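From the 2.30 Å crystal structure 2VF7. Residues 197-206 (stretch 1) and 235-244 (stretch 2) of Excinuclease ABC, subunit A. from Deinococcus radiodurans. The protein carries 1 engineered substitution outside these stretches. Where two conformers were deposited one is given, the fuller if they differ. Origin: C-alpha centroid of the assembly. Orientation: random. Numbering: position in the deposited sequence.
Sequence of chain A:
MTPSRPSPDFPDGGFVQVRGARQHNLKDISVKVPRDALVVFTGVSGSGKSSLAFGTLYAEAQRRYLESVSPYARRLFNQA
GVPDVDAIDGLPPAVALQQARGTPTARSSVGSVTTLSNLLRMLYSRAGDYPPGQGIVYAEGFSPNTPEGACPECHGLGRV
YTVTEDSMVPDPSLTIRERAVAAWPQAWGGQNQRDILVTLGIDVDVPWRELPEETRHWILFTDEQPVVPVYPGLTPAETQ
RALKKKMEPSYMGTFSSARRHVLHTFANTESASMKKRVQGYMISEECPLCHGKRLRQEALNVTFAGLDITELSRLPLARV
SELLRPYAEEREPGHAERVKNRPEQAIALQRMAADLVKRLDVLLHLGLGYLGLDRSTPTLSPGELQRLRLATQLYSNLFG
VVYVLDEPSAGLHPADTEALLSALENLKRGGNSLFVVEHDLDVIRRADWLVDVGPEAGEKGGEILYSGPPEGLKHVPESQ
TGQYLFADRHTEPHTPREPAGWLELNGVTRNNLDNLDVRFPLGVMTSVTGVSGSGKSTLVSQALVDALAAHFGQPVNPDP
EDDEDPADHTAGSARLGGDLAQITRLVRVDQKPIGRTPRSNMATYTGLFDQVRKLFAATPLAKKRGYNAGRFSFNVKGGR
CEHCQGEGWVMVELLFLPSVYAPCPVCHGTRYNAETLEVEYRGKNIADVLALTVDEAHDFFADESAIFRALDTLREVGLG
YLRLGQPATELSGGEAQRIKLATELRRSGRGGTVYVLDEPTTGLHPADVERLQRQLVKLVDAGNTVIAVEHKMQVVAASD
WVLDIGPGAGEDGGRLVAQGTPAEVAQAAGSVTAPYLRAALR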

# COMPACT_ATOMS: atom_id res chain seq x y z
N LEU A 197 -32.79 26.01 6.33
CA LEU A 197 -33.87 26.50 7.19
C LEU A 197 -34.76 27.58 6.59
O LEU A 197 -35.95 27.59 6.91
N VAL A 198 -34.24 28.49 5.75
CA VAL A 198 -35.12 29.53 5.16
C VAL A 198 -36.06 28.94 4.11
O VAL A 198 -37.21 29.40 4.00
N THR A 199 -35.58 27.93 3.37
CA THR A 199 -36.43 27.16 2.42
C THR A 199 -37.55 26.46 3.19
O THR A 199 -38.71 26.43 2.77
N LEU A 200 -37.21 25.91 4.34
CA LEU A 200 -38.19 25.22 5.16
C LEU A 200 -39.15 26.17 5.88
O LEU A 200 -40.08 25.70 6.52
N GLY A 201 -38.93 27.48 5.79
CA GLY A 201 -39.87 28.49 6.31
C GLY A 201 -39.70 28.80 7.79
O GLY A 201 -40.63 29.30 8.45
N ILE A 202 -38.51 28.50 8.31
CA ILE A 202 -38.13 28.85 9.68
C ILE A 202 -37.49 30.22 9.65
O ILE A 202 -36.82 30.57 8.68
N ASP A 203 -37.69 30.99 10.73
CA ASP A 203 -37.22 32.36 10.87
C ASP A 203 -35.77 32.44 11.40
O ASP A 203 -35.43 32.13 12.55
N VAL A 204 -34.93 32.92 10.51
CA VAL A 204 -33.51 32.91 10.64
C VAL A 204 -33.00 34.28 11.19
O VAL A 204 -31.85 34.41 11.63
N ASP A 205 -33.89 35.28 11.21
CA ASP A 205 -33.56 36.66 11.59
C ASP A 205 -34.31 37.10 12.86
O ASP A 205 -34.63 38.28 13.02
N VAL A 206 -34.54 36.15 13.77
CA VAL A 206 -35.23 36.36 15.05
C VAL A 206 -34.40 35.70 16.15
O VAL A 206 -33.86 34.62 15.93
N THR A 235 -33.25 36.84 -0.06
CA THR A 235 -33.91 37.20 1.17
C THR A 235 -35.02 36.17 1.43
O THR A 235 -35.52 35.55 0.48
N PRO A 236 -35.39 35.95 2.72
CA PRO A 236 -36.51 35.06 3.05
C PRO A 236 -37.76 35.25 2.18
O PRO A 236 -38.29 34.27 1.63
N ALA A 237 -38.24 36.49 2.06
CA ALA A 237 -39.44 36.77 1.27
C ALA A 237 -39.24 36.41 -0.20
O ALA A 237 -40.15 35.87 -0.82
N GLU A 238 -38.06 36.68 -0.75
CA GLU A 238 -37.86 36.38 -2.16
C GLU A 238 -37.51 34.92 -2.44
O GLU A 238 -37.63 34.47 -3.56
N THR A 239 -37.13 34.19 -1.39
CA THR A 239 -37.05 32.71 -1.40
C THR A 239 -38.43 32.06 -1.49
O THR A 239 -38.61 31.05 -2.18
N GLN A 240 -39.41 32.62 -0.79
CA GLN A 240 -40.76 32.05 -0.82
C GLN A 240 -41.46 32.28 -2.14
O GLN A 240 -42.35 31.51 -2.51
N ARG A 241 -41.07 33.36 -2.83
CA ARG A 241 -41.61 33.68 -4.16
C ARG A 241 -40.93 32.86 -5.23
O ARG A 241 -41.53 32.52 -6.24
N ALA A 242 -39.66 32.55 -5.01
CA ALA A 242 -38.91 31.62 -5.84
C ALA A 242 -39.60 30.25 -5.80
O ALA A 242 -39.94 29.70 -6.84
N LEU A 243 -39.87 29.74 -4.59
CA LEU A 243 -40.57 28.46 -4.43
C LEU A 243 -41.93 28.46 -5.09
O LEU A 243 -42.31 27.50 -5.76
N LYS A 244 -42.67 29.55 -4.91
CA LYS A 244 -44.02 29.65 -5.45
C LYS A 244 -44.08 29.74 -6.97
O LYS A 244 -45.06 29.29 -7.57

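The contact between the two stretches is small, 285 Å² of buried surface with both sides summed, and it rests on van der Waals packing: no hydrogen bond or salt bridge crosses it. In register, the CA of Val198 lies 6.1 Å from the CA of Pro236 and the CA of Thr199 lies 6.8 Å from the CA of Thr239.

The centre is built from β-branched residues. Val198 (chi1 -39°, m) and Thr239 (chi1 -61°, m) both direct CA-to-CB toward the opposing stretch, and they meet with Val198 CG2 4.1 Å from Thr239 OG1. Thr199, also m at -73°, sets its CB sideways, yet its OG1 reaches to 4.2 Å from Thr239 CG2. Each of these contacts pairs a methyl with a hydroxyl oxygen, so each is packing rather than polar recognition. Thr199 OG1 is hydrogen-bonded elsewhere in the structure, while Thr239 OG1 lies 3.0 Å from Thr235 O in its own stretch.

Leu243 extends the apolar surface one turn further along the second helix. Its CB points toward stretch 1, and the mt rotamer (-64°, 164°) brings CD1 to 3.9 Å from Thr199 O and CD2 to 4.5 Å from Thr199 CG2. Separately from this group, Pro236, with a C-gamma exo ring, places CG 3.7 Å from Asp205 OD2. The CA-to-CB bond of Asp205 (chi1 -55°, m) points toward stretch 2, but both its carboxylate oxygens are hydrogen-bonded elsewhere in the structure, so the approach to the proline ring costs it no polar partner.

The nearest polar approach belongs to Gln240, for which one of two deposited conformers is described. Its CB points sideways, but with chi1 -65° and chi2 -59°, both m, the amide end comes nearer. NE2 stands 3.3 Å from Val198 O; the angle is too poor for a hydrogen bond, so distance alone would mislead. The same NE2 is 4.1 Å from Thr199 O and 4.0 Å from Gly201 CA. Gly201 has positive phi (85°) in a Schellman motif, whose bonds run from Ile202 N to Leu197 O (3.1 Å) and, weakly, from Gly201 N to Val198 O (3.1 Å).

The remaining polar side-chain contacts stay within one stretch. Asp205 N donates to Asp203 OD1 at 3.2 Å and 157°. Thr235 N donates to Glu238 OE2 at 3.2 Å and 171°, and Glu238 OE1 forms a long salt bridge with Arg241 NH2 at 3.9 Å.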

# COMPACT_ATOMS: atom_id res chain seq x y z
CB LEU A 197 -33.35 26.95 8.57
CG LEU A 197 -32.58 25.97 9.48
CD1 LEU A 197 -32.28 26.57 10.84
CD2 LEU A 197 -33.35 24.65 9.62
CB VAL A 198 -34.38 30.82 4.63
CG1 VAL A 198 -33.23 31.23 5.56
CG2 VAL A 198 -33.87 30.63 3.26
CB THR A 199 -35.56 26.11 1.61
OG1 THR A 199 -34.76 26.80 0.65
CG2 THR A 199 -36.40 25.10 0.88
CB LEU A 200 -37.50 24.33 6.19
CG LEU A 200 -36.82 23.05 5.72
CD1 LEU A 200 -36.23 22.38 6.94
CD2 LEU A 200 -37.83 22.14 5.02
CB ILE A 202 -37.19 27.77 10.29
CG1 ILE A 202 -38.00 26.49 10.55
CG2 ILE A 202 -36.48 28.29 11.58
CD1 ILE A 202 -37.18 25.24 10.61
CB ASP A 203 -38.18 33.16 11.77
CG ASP A 203 -38.03 34.67 11.64
OD1 ASP A 203 -37.06 35.17 11.02
OD2 ASP A 203 -38.91 35.37 12.19
CB VAL A 204 -32.98 32.46 9.25
CG1 VAL A 204 -31.85 33.33 8.69
CG2 VAL A 204 -32.70 30.94 9.23
CB ASP A 205 -33.86 37.62 10.44
CG ASP A 205 -33.14 37.24 9.16
OD1 ASP A 205 -31.90 37.35 9.12
OD2 ASP A 205 -33.82 36.82 8.20
CB VAL A 206 -36.65 35.75 14.95
CG1 VAL A 206 -36.94 34.74 16.06
CG2 VAL A 206 -37.71 36.85 14.86
CB THR A 235 -34.43 38.66 1.07
OG1 THR A 235 -34.37 39.30 2.35
CG2 THR A 235 -35.85 38.73 0.51
CB PRO A 236 -36.80 35.42 4.51
CG PRO A 236 -35.51 35.78 5.05
CD PRO A 236 -34.78 36.50 3.95
CB ALA A 237 -39.87 38.22 1.41
CB GLU A 238 -36.94 37.39 -2.86
CG GLU A 238 -35.46 37.29 -2.60
CD GLU A 238 -34.72 38.62 -2.86
OE1 GLU A 238 -35.35 39.60 -3.29
OE2 GLU A 238 -33.50 38.69 -2.61
CB THR A 239 -36.30 32.16 -0.15
OG1 THR A 239 -34.96 32.65 -0.13
CG2 THR A 239 -36.27 30.62 -0.15
CB GLN A 240 -41.62 32.60 0.32
CG GLN A 240 -41.14 32.21 1.72
CD GLN A 240 -41.07 30.70 1.94
OE1 GLN A 240 -41.83 29.94 1.34
NE2 GLN A 240 -40.15 30.27 2.79
CB ARG A 241 -41.50 35.19 -4.45
CG ARG A 241 -42.05 36.06 -3.30
CD ARG A 241 -42.22 37.55 -3.67
NE ARG A 241 -41.14 38.41 -3.18
CZ ARG A 241 -40.12 38.83 -3.92
NH1 ARG A 241 -40.01 38.48 -5.21
NH2 ARG A 241 -39.20 39.61 -3.38
CB ALA A 242 -37.47 31.52 -5.36
CB LEU A 243 -40.69 28.05 -2.95
CG LEU A 243 -39.39 27.78 -2.21
CD1 LEU A 243 -39.62 27.78 -0.74
CD2 LEU A 243 -38.72 26.48 -2.67
CB LYS A 244 -44.75 30.84 -4.84
CG LYS A 244 -46.18 30.56 -4.50
CD LYS A 244 -46.60 31.28 -3.23
CE LYS A 244 -48.10 31.56 -3.23
NZ LYS A 244 -48.55 32.31 -4.47